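Local coordinates for cortical-lytic enzyme (Bacillus cereus, PDB 4S3J), which hydrolyses partly degraded spore-cortex peptidoglycan as an N-acetylglucosaminidase during germination, recognising its muramic acid delta-lactam residues, at residues S19-T24 with N54-P59; F217-V222 with E228-F233; N236-L241 with Y245-T250. All blocks are in the same frame, centred on the assembly; numbering follows the deposited sequence.

Contact 1 of 3, residues S19-T24 with N54-P59; sequences SKYGST and NYYVQP. With EDO (1,2-ethanediol), chain D.
The backbones at Tyr21 and Tyr56 stay well apart, their CA atoms 9.8 Å from each other, and two tyrosine rings bridge the interval between helix 14-21 and strand 54-56. The closest carbons are Tyr21 CE1 and Tyr56 CD2, at 3.7 Å. Tyr56 CD2 lies at the edge of the Tyr21 ring, near its plane, and the rings meet obliquely, with their planes inclined at 49°. The side chains pass each other in opposite directions. Tyrosine suits both partly exposed places: the ring offers carbon for packing, while the hydroxyl can hydrogen-bond, as that of Tyr56 does with Asn54. On the helix, the CG of Lys20 sits over the centre of one face of the Tyr21 ring, 4.1 Å above its plane.

Tyr56 is held from both ends. Asn54 ND2 donates to Tyr56 OH over 3.0 Å, with the hydroxyl oxygen in the amide plane, and the same amide nitrogen also serves Thr50 O. Gln58 NE2 gives a nearly straight bond (171°) to Tyr56 O, approaching from above the carbonyl plane. A 1,2-ethanediol, probably from the crystallisation liquor, lies against the Asn54 backbone, its O2 2.9 Å from Asn54 O. The contact thus joins the two LysM sequence repeats: Tyr21 also packs on Val6 of strand 3-7, and Tyr56 rests on Gln94 of strand 94-96, the partner of strand 54-56.

Contact 2 of 3, residues F217-V222 with E228-F233; sequences FDFESV and EAYNRF
Tyr230 reaches from helix 227-240 to segment 217-222 and fits its ring beside Phe219, with its hydroxyl oxygen against the CB atoms of both Phe217 and Phe219, 3.6 Å from each. Extending CG opposite the helix backbone nitrogen (chi1 -170°) carries the phenol across to the other segment. The rings of Tyr230 and Phe219 meet obliquely, planes at 33°, with Tyr230 CE1 touching Phe219 CD2 at 3.6 Å. A tyrosine suits this buried place because its flank is apolar while its hydroxyl can bind a water. That water lies in the ring plane, 2.6 Å from Tyr230 OH, and accepts a bond from Phe219 N, so it links the helix to the backbone of Phe219 where no direct hydrogen bond does.

One turn on, Phe233 points its edge at the face of Phe217 in a T-shaped pair, with centroids 4.9 Å apart and planes at 73°. Its CE2 and CZ do the touching; CE2 stands 3.4 Å above the Phe217 plane, toward the rim. Phe219 completes the cluster, its CE2 4.0 Å from Phe233 CE2. Phenylalanine, wholly apolar, suits these buried positions between the strand and its following loop on one side and the helix on the other.

Asp218 and Glu220 alternate with these phenylalanines and point away from the helix, as in the DxE end of the family 18 signature; Glu220 is probably the proton donor. Around the aromatic cluster, Leu190 of helix 183-191 packs on Tyr230 and Phe233, Ile203 of helix 193-210 on Phe217, and Leu247 of strand 246-251 on Phe217.

Contact 3 of 3, residues N236-L241 with Y245-T250; sequences NVKIRL and YTLSTT
Tyr245 supplies the one aromatic ring here, but neither face nor edge of it is used against segment 236-241: it meets Leu241 through CB alone, with Leu241 CB 4.2 Å away. The ring leads off from that segment, and the side chain packs on Glu208 of helix 193-210 and Ile215 of strand 214-218, a fitting use of a residue with a greasy flank and a polar end near the surface.

The body of the contact is aliphatic. Leu241, the first residue to leave the helical conformation, turns its CD1 onto the strand, where it lies 3.7 Å from Leu247 CB and equally far from the carbonyl oxygen of Thr246. Leu247 answers with both of its methyls. Holding CG opposite its own backbone nitrogen (chi1 171°), it stands up toward the helix; its CD2 comes to 3.8 Å from Lys238 CB, and its CD1 to 4.2 Å from Val237 CG1. The Leu247 side chain runs roughly at right angles to those of Val237 and Leu241. Branched leucine can touch several residues at once, while the short, beta-branched Val237 suits a buried position on the helix face turned to the strand.

Lys238 contributes only the root of its chain to this packing. A bend at chi2 (62°) redirects the rest, and its NZ forms a salt bridge with Asp277. This is the returning half of a beta-alpha-beta unit of the family 18 TIM barrel, helix 227-240 against the following strand 246-251. With no hydrogen bond across, burial of apolar surface holds the two together, while Asp277, bonded to Lys238 NZ and Leu247 N, ties both segments to one carboxylate.

In the fold
Contact 1 comes first along the chain, in the LysM region, and lies on the opposite side of the chain's centre from the other two, with centres 50 Å from contact 2 and 48 Å from contact 3. Contacts 2 and 3 follow in the family 18 TIM barrel, their centres only 12 Å apart. They share helix 227-240 and form successive halves of one beta-alpha-beta unit: strand 214-218 to helix, then helix to strand 246-251. The neighbouring parallel strands connect them directly, Phe217 O lying 2.9 Å from Thr250 N in a probable hydrogen bond. Contact 1 lies far (nearest atoms about 34 Å from contact 2) from the part of the barrel carrying Glu220, probably the proton donor.

Contact 1 of 3, residues S19-T24 with N54-P59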
loop_
_atom_site.group_PDB
_atom_site.type_symbol
_atom_site.label_atom_id
_atom_site.label_comp_id
_atom_site.label_asym_id
_atom_site.label_seq_id
_atom_site.Cartn_x
_atom_site.Cartn_y
_atom_site.Cartn_z
ATOM N N SER A 19 -14.350 -27.965 -6.550
ATOM C CA SER A 19 -15.519 -28.796 -6.874
ATOM C C SER A 19 -16.792 -27.991 -6.636
ATOM O O SER A 19 -17.716 -27.997 -7.459
ATOM C CB SER A 19 -15.528 -30.093 -6.051
ATOM O OG SER A 19 -16.727 -30.829 -6.302
ATOM N N LYS A 20 -16.816 -27.243 -5.541
ATOM C CA LYS A 20 -17.993 -26.457 -5.170
ATOM C C LYS A 20 -18.297 -25.380 -6.200
ATOM O O LYS A 20 -19.454 -25.163 -6.558
ATOM C CB LYS A 20 -17.785 -25.797 -3.803
ATOM C CG LYS A 20 -18.977 -25.009 -3.316
ATOM C CD LYS A 20 -18.756 -24.498 -1.903
ATOM C CE LYS A 20 -19.862 -23.561 -1.473
ATOM N NZ LYS A 20 -19.652 -23.111 -0.078
ATOM N N TYR A 21 -17.259 -24.692 -6.652
ATOM C CA TYR A 21 -17.444 -23.544 -7.533
ATOM C C TYR A 21 -17.171 -23.868 -9.016
ATOM O O TYR A 21 -17.225 -22.985 -9.880
ATOM C CB TYR A 21 -16.575 -22.381 -7.071
ATOM C CG TYR A 21 -17.015 -21.852 -5.717
ATOM C CD1 TYR A 21 -18.198 -21.131 -5.591
ATOM C CD2 TYR A 21 -16.236 -22.028 -4.573
ATOM C CE1 TYR A 21 -18.622 -20.649 -4.371
ATOM C CE2 TYR A 21 -16.659 -21.528 -3.338
ATOM C CZ TYR A 21 -17.845 -20.837 -3.248
ATOM O OH TYR A 21 -18.265 -20.355 -2.032
ATOM N N GLY A 22 -16.874 -25.127 -9.314
ATOM C CA GLY A 22 -16.656 -25.553 -10.695
ATOM C C GLY A 22 -15.378 -25.032 -11.334
ATOM O O GLY A 22 -15.300 -24.868 -12.551
ATOM N N SER A 23 -14.369 -24.797 -10.497
ATOM C CA SER A 23 -13.048 -24.325 -10.904
ATOM C C SER A 23 -12.047 -25.471 -10.930
ATOM O O SER A 23 -12.446 -26.641 -11.031
ATOM C CB SER A 23 -12.572 -23.221 -9.949
ATOM O OG SER A 23 -11.413 -22.565 -10.452
ATOM N N THR A 24 -10.754 -25.149 -11.003
ATOM C CA THR A 24 -9.734 -26.172 -10.871
ATOM C C THR A 24 -8.885 -25.911 -9.629
ATOM O O THR A 24 -8.654 -24.769 -9.251
ATOM C CB THR A 24 -8.797 -26.215 -12.099
ATOM O OG1 THR A 24 -7.929 -25.084 -12.112
ATOM C CG2 THR A 24 -9.589 -26.272 -13.396
ATOM N N ASN A 54 -21.522 -13.480 -11.661
ATOM C CA ASN A 54 -22.055 -14.370 -10.639
ATOM C C ASN A 54 -21.293 -14.212 -9.328
ATOM O O ASN A 54 -20.069 -14.302 -9.305
ATOM C CB ASN A 54 -21.949 -15.783 -11.138
ATOM C CG ASN A 54 -22.825 -16.734 -10.374
ATOM O OD1 ASN A 54 -24.049 -16.561 -10.291
ATOM N ND2 ASN A 54 -22.213 -17.763 -9.823
ATOM N N TYR A 55 -22.020 -14.029 -8.232
ATOM C CA TYR A 55 -21.388 -13.739 -6.957
ATOM C C TYR A 55 -22.087 -14.435 -5.808
ATOM O O TYR A 55 -23.316 -14.433 -5.748
ATOM C CB TYR A 55 -21.373 -12.225 -6.736
ATOM C CG TYR A 55 -20.704 -11.804 -5.456
ATOM C CD1 TYR A 55 -19.314 -11.697 -5.385
ATOM C CD2 TYR A 55 -21.446 -11.496 -4.316
ATOM C CE1 TYR A 55 -18.697 -11.318 -4.240
ATOM C CE2 TYR A 55 -20.818 -11.115 -3.149
ATOM C CZ TYR A 55 -19.433 -11.017 -3.126
ATOM O OH TYR A 55 -18.761 -10.635 -1.980
ATOM N N TYR A 56 -21.308 -15.022 -4.897
ATOM C CA TYR A 56 -21.873 -15.659 -3.708
ATOM C C TYR A 56 -21.528 -14.830 -2.477
ATOM O O TYR A 56 -20.364 -14.565 -2.172
ATOM C CB TYR A 56 -21.378 -17.102 -3.580
ATOM C CG TYR A 56 -21.841 -17.922 -4.759
ATOM C CD1 TYR A 56 -23.136 -18.417 -4.824
ATOM C CD2 TYR A 56 -21.005 -18.158 -5.834
ATOM C CE1 TYR A 56 -23.573 -19.128 -5.920
ATOM C CE2 TYR A 56 -21.430 -18.874 -6.928
ATOM C CZ TYR A 56 -22.721 -19.345 -6.970
ATOM O OH TYR A 56 -23.159 -20.064 -8.059
ATOM N N VAL A 57 -22.575 -14.412 -1.784
ATOM C CA VAL A 57 -22.461 -13.462 -0.685
ATOM C C VAL A 57 -21.546 -13.968 0.437
ATOM O O VAL A 57 -21.572 -15.142 0.835
ATOM C CB VAL A 57 -23.886 -13.120 -0.137
ATOM C CG1 VAL A 57 -23.818 -12.386 1.193
ATOM C CG2 VAL A 57 -24.682 -12.307 -1.172
ATOM N N GLN A 58 -20.699 -13.066 0.901
ATOM C CA GLN A 58 -19.730 -13.349 1.955
ATOM C C GLN A 58 -20.133 -12.705 3.285
ATOM O O GLN A 58 -20.915 -11.762 3.306
ATOM C CB GLN A 58 -18.352 -12.833 1.534
ATOM C CG GLN A 58 -17.807 -13.495 0.288
ATOM C CD GLN A 58 -17.638 -14.969 0.477
ATOM O OE1 GLN A 58 -16.882 -15.407 1.357
ATOM N NE2 GLN A 58 -18.369 -15.767 -0.317
ATOM N N PRO A 59 -19.551 -13.181 4.391
ATOM C CA PRO A 59 -19.855 -12.557 5.686
ATOM C C PRO A 59 -19.611 -11.052 5.703
ATOM O O PRO A 59 -18.551 -10.561 5.276
ATOM C CB PRO A 59 -18.916 -13.278 6.653
ATOM C CG PRO A 59 -18.610 -14.599 5.989
ATOM C CD PRO A 59 -18.674 -14.361 4.513
HETATM C C1 EDO D . -19.134 -10.548 -10.222
HETATM O O1 EDO D . -18.959 -10.124 -11.576
HETATM C C2 EDO D . -18.140 -11.663 -9.977
HETATM O O2 EDO D . -18.350 -12.626 -11.017
#

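Contact 2 of 3, residues F217-V222 with E228-F233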
loop_
_atom_site.group_PDB
_atom_site.type_symbol
_atom_site.label_atom_id
_atom_site.label_comp_id
_atom_site.label_asym_id
_atom_site.label_seq_id
_atom_site.Cartn_x
_atom_site.Cartn_y
_atom_site.Cartn_z
ATOM N N PHE A 217 10.650 13.719 -2.788
ATOM C CA PHE A 217 11.286 14.034 -1.518
ATOM C C PHE A 217 10.573 13.393 -0.345
ATOM O O PHE A 217 9.356 13.595 -0.116
ATOM C CB PHE A 217 11.365 15.544 -1.322
ATOM C CG PHE A 217 12.233 16.212 -2.322
ATOM C CD1 PHE A 217 13.608 16.190 -2.172
ATOM C CD2 PHE A 217 11.691 16.862 -3.416
ATOM C CE1 PHE A 217 14.425 16.784 -3.093
ATOM C CE2 PHE A 217 12.510 17.472 -4.349
ATOM C CZ PHE A 217 13.882 17.433 -4.184
ATOM N N ASP A 218 11.317 12.532 0.334
ATOM C CA ASP A 218 10.889 11.987 1.604
ATOM C C ASP A 218 11.758 12.618 2.682
ATOM O O ASP A 218 12.732 12.018 3.136
ATOM C CB ASP A 218 10.995 10.470 1.625
ATOM C CG ASP A 218 10.525 9.881 2.942
ATOM O OD1 ASP A 218 9.838 10.605 3.702
ATOM O OD2 ASP A 218 10.816 8.697 3.204
ATOM N N PHE A 219 11.424 13.854 3.036
ATOM C CA PHE A 219 12.083 14.573 4.126
ATOM C C PHE A 219 11.207 14.446 5.373
ATOM O O PHE A 219 10.035 14.879 5.371
ATOM C CB PHE A 219 12.291 16.060 3.779
ATOM C CG PHE A 219 13.393 16.334 2.768
ATOM C CD1 PHE A 219 14.249 15.340 2.326
ATOM C CD2 PHE A 219 13.580 17.625 2.284
ATOM C CE1 PHE A 219 15.261 15.621 1.422
ATOM C CE2 PHE A 219 14.590 17.903 1.380
ATOM C CZ PHE A 219 15.433 16.897 0.955
ATOM N N GLU A 220 11.732 13.804 6.407
ATOM C CA GLU A 220 11.019 13.637 7.675
ATOM C C GLU A 220 11.876 14.144 8.838
ATOM O O GLU A 220 13.077 14.325 8.688
ATOM C CB GLU A 220 10.628 12.177 7.881
ATOM C CG GLU A 220 9.707 11.679 6.782
ATOM C CD GLU A 220 9.294 10.243 6.958
ATOM O OE1 GLU A 220 8.996 9.835 8.102
ATOM O OE2 GLU A 220 9.295 9.506 5.945
ATOM N N SER A 221 11.239 14.375 9.984
ATOM C CA SER A 221 11.891 14.994 11.143
ATOM C C SER A 221 12.517 16.323 10.769
ATOM O O SER A 221 13.614 16.664 11.229
ATOM C CB SER A 221 12.956 14.072 11.740
ATOM O OG SER A 221 12.385 12.858 12.166
ATOM N N VAL A 222 11.825 17.055 9.908
ATOM C CA VAL A 222 12.232 18.405 9.550
ATOM C C VAL A 222 11.859 19.347 10.694
ATOM O O VAL A 222 10.769 19.260 11.239
ATOM C CB VAL A 222 11.563 18.835 8.235
ATOM C CG1 VAL A 222 11.875 20.287 7.870
ATOM C CG2 VAL A 222 11.959 17.891 7.110
ATOM N N GLU A 228 8.396 26.793 6.091
ATOM C CA GLU A 228 8.310 27.625 4.899
ATOM C C GLU A 228 9.547 27.482 4.005
ATOM O O GLU A 228 9.423 27.579 2.783
ATOM C CB GLU A 228 8.083 29.089 5.285
ATOM C CG GLU A 228 7.998 30.023 4.095
ATOM C CD GLU A 228 6.932 29.616 3.082
ATOM O OE1 GLU A 228 5.893 29.026 3.472
ATOM O OE2 GLU A 228 7.159 29.882 1.880
ATOM N N ALA A 229 10.726 27.235 4.596
ATOM C CA ALA A 229 11.937 26.979 3.808
ATOM C C ALA A 229 11.789 25.696 2.967
ATOM O O ALA A 229 12.307 25.607 1.852
ATOM C CB ALA A 229 13.175 26.900 4.720
ATOM N N TYR A 230 11.090 24.699 3.499
ATOM C CA TYR A 230 10.815 23.480 2.743
ATOM C C TYR A 230 9.857 23.807 1.584
ATOM O O TYR A 230 10.072 23.382 0.448
ATOM C CB TYR A 230 10.214 22.398 3.655
ATOM C CG TYR A 230 10.097 21.000 3.062
ATOM C CD1 TYR A 230 10.721 20.652 1.865
ATOM C CD2 TYR A 230 9.353 20.030 3.705
ATOM C CE1 TYR A 230 10.607 19.368 1.336
ATOM C CE2 TYR A 230 9.225 18.735 3.175
ATOM C CZ TYR A 230 9.863 18.418 1.995
ATOM O OH TYR A 230 9.757 17.157 1.460
ATOM N N ASN A 231 8.805 24.564 1.874
ATOM C CA ASN A 231 7.899 25.021 0.814
ATOM C C ASN A 231 8.652 25.758 -0.287
ATOM O O ASN A 231 8.444 25.493 -1.467
ATOM C CB ASN A 231 6.787 25.922 1.369
ATOM C CG ASN A 231 5.871 25.203 2.319
ATOM O OD1 ASN A 231 5.742 23.977 2.265
ATOM N ND2 ASN A 231 5.211 25.958 3.196
ATOM N N ARG A 232 9.555 26.665 0.091
ATOM C CA ARG A 232 10.332 27.405 -0.905
ATOM C C ARG A 232 11.241 26.490 -1.702
ATOM O O ARG A 232 11.400 26.667 -2.905
ATOM C CB ARG A 232 11.183 28.503 -0.265
ATOM C CG ARG A 232 10.431 29.649 0.353
ATOM C CD ARG A 232 11.372 30.821 0.550
ATOM N NE ARG A 232 12.447 30.492 1.488
ATOM C CZ ARG A 232 12.368 30.643 2.807
ATOM N NH1 ARG A 232 11.263 31.137 3.355
ATOM N NH2 ARG A 232 13.398 30.310 3.580
ATOM N N PHE A 233 11.867 25.523 -1.035
ATOM C CA PHE A 233 12.683 24.560 -1.753
ATOM C C PHE A 233 11.843 23.817 -2.794
ATOM O O PHE A 233 12.265 23.659 -3.937
ATOM C CB PHE A 233 13.331 23.566 -0.779
ATOM C CG PHE A 233 13.981 22.395 -1.452
ATOM C CD1 PHE A 233 15.120 22.562 -2.217
ATOM C CD2 PHE A 233 13.461 21.113 -1.301
ATOM C CE1 PHE A 233 15.729 21.484 -2.831
ATOM C CE2 PHE A 233 14.072 20.028 -1.911
ATOM C CZ PHE A 233 15.202 20.215 -2.675
HETATM O O HOH W 1 8.637 15.098 2.648
#

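Contact 3 of 3, residues N236-L241 with Y245-T250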
loop_
_atom_site.group_PDB
_atom_site.type_symbol
_atom_site.label_atom_id
_atom_site.label_comp_id
_atom_site.label_asym_id
_atom_site.label_seq_id
_atom_site.Cartn_x
_atom_site.Cartn_y
_atom_site.Cartn_z
ATOM N N ASN A 236 11.250 25.934 -5.676
ATOM C CA ASN A 236 12.459 26.095 -6.480
ATOM C C ASN A 236 12.713 24.891 -7.382
ATOM O O ASN A 236 13.102 25.047 -8.534
ATOM C CB ASN A 236 13.677 26.325 -5.592
ATOM C CG ASN A 236 13.675 27.700 -4.931
ATOM O OD1 ASN A 236 12.954 28.614 -5.348
ATOM N ND2 ASN A 236 14.478 27.844 -3.880
ATOM N N VAL A 237 12.500 23.685 -6.858
ATOM C CA VAL A 237 12.661 22.485 -7.674
ATOM C C VAL A 237 11.601 22.432 -8.773
ATOM O O VAL A 237 11.923 22.175 -9.932
ATOM C CB VAL A 237 12.568 21.193 -6.825
ATOM C CG1 VAL A 237 12.633 19.965 -7.727
ATOM C CG2 VAL A 237 13.691 21.150 -5.787
ATOM N N LYS A 238 10.346 22.665 -8.395
ATOM C CA LYS A 238 9.224 22.597 -9.340
ATOM C C LYS A 238 9.464 23.522 -10.526
ATOM O O LYS A 238 9.256 23.140 -11.683
ATOM C CB LYS A 238 7.913 22.966 -8.646
ATOM C CG LYS A 238 6.701 22.916 -9.573
ATOM C CD LYS A 238 6.466 21.540 -10.109
ATOM C CE LYS A 238 5.235 21.512 -10.974
ATOM N NZ LYS A 238 5.199 20.248 -11.737
ATOM N N ILE A 239 9.924 24.730 -10.248
ATOM C CA ILE A 239 10.116 25.680 -11.330
ATOM C C ILE A 239 11.221 25.215 -12.274
ATOM O O ILE A 239 11.117 25.430 -13.469
ATOM C CB ILE A 239 10.446 27.088 -10.783
ATOM C CG1 ILE A 239 9.228 27.674 -10.061
ATOM C CG2 ILE A 239 10.898 28.022 -11.903
ATOM C CD1 ILE A 239 9.561 28.860 -9.153
ATOM N N ARG A 240 12.223 24.495 -11.767
ATOM C CA ARG A 240 13.336 24.087 -12.619
ATOM C C ARG A 240 13.212 22.723 -13.264
ATOM O O ARG A 240 14.042 22.382 -14.100
ATOM C CB ARG A 240 14.644 24.097 -11.815
ATOM C CG ARG A 240 15.173 25.494 -11.511
ATOM C CD ARG A 240 16.418 25.465 -10.625
ATOM N NE ARG A 240 17.550 24.793 -11.265
ATOM C CZ ARG A 240 18.740 24.617 -10.690
ATOM N NH1 ARG A 240 18.969 25.082 -9.465
ATOM N NH2 ARG A 240 19.710 23.983 -11.343
ATOM N N LEU A 241 12.175 21.955 -12.934
ATOM C CA LEU A 241 12.018 20.645 -13.569
ATOM C C LEU A 241 11.560 20.839 -15.008
ATOM O O LEU A 241 10.559 21.502 -15.237
ATOM C CB LEU A 241 11.017 19.758 -12.823
ATOM C CG LEU A 241 11.407 19.264 -11.433
ATOM C CD1 LEU A 241 10.243 18.542 -10.797
ATOM C CD2 LEU A 241 12.586 18.349 -11.538
ATOM N N TYR A 245 8.876 15.907 -16.598
ATOM C CA TYR A 245 9.211 15.512 -15.233
ATOM C C TYR A 245 8.133 16.007 -14.280
ATOM O O TYR A 245 7.491 17.031 -14.533
ATOM C CB TYR A 245 10.572 16.062 -14.774
ATOM C CG TYR A 245 11.771 15.450 -15.466
ATOM C CD1 TYR A 245 12.036 15.721 -16.804
ATOM C CD2 TYR A 245 12.612 14.560 -14.800
ATOM C CE1 TYR A 245 13.131 15.170 -17.444
ATOM C CE2 TYR A 245 13.708 14.004 -15.434
ATOM C CZ TYR A 245 13.959 14.306 -16.759
ATOM O OH TYR A 245 15.039 13.745 -17.395
ATOM N N THR A 246 7.976 15.297 -13.168
ATOM C CA THR A 246 7.042 15.658 -12.107
ATOM C C THR A 246 7.728 15.661 -10.740
ATOM O O THR A 246 8.828 15.122 -10.578
ATOM C CB THR A 246 5.855 14.694 -12.044
ATOM O OG1 THR A 246 6.332 13.352 -11.886
ATOM C CG2 THR A 246 5.039 14.805 -13.304
ATOM N N LEU A 247 7.040 16.239 -9.761
ATOM C CA LEU A 247 7.541 16.375 -8.402
ATOM C C LEU A 247 6.554 15.776 -7.403
ATOM O O LEU A 247 5.348 15.996 -7.512
ATOM C CB LEU A 247 7.767 17.853 -8.095
ATOM C CG LEU A 247 8.104 18.279 -6.674
ATOM C CD1 LEU A 247 9.461 17.683 -6.246
ATOM C CD2 LEU A 247 8.136 19.829 -6.571
ATOM N N SER A 248 7.060 15.014 -6.434
ATOM C CA SER A 248 6.202 14.459 -5.403
ATOM C C SER A 248 6.883 14.488 -4.047
ATOM O O SER A 248 8.102 14.667 -3.958
ATOM C CB SER A 248 5.785 13.021 -5.764
ATOM O OG SER A 248 6.913 12.169 -5.901
ATOM N N THR A 249 6.079 14.343 -2.997
ATOM C CA THR A 249 6.573 14.329 -1.623
ATOM C C THR A 249 5.858 13.313 -0.743
ATOM O O THR A 249 4.705 12.919 -1.024
ATOM C CB THR A 249 6.391 15.685 -0.948
ATOM O OG1 THR A 249 5.008 16.038 -1.014
ATOM C CG2 THR A 249 7.272 16.766 -1.612
ATOM N N THR A 250 6.536 12.929 0.337
ATOM C CA THR A 250 5.949 12.144 1.408
ATOM C C THR A 250 5.380 13.046 2.501
ATOM O O THR A 250 6.030 13.994 2.943
ATOM C CB THR A 250 6.999 11.186 2.033
ATOM O OG1 THR A 250 7.371 10.198 1.065
ATOM C CG2 THR A 250 6.449 10.499 3.283
#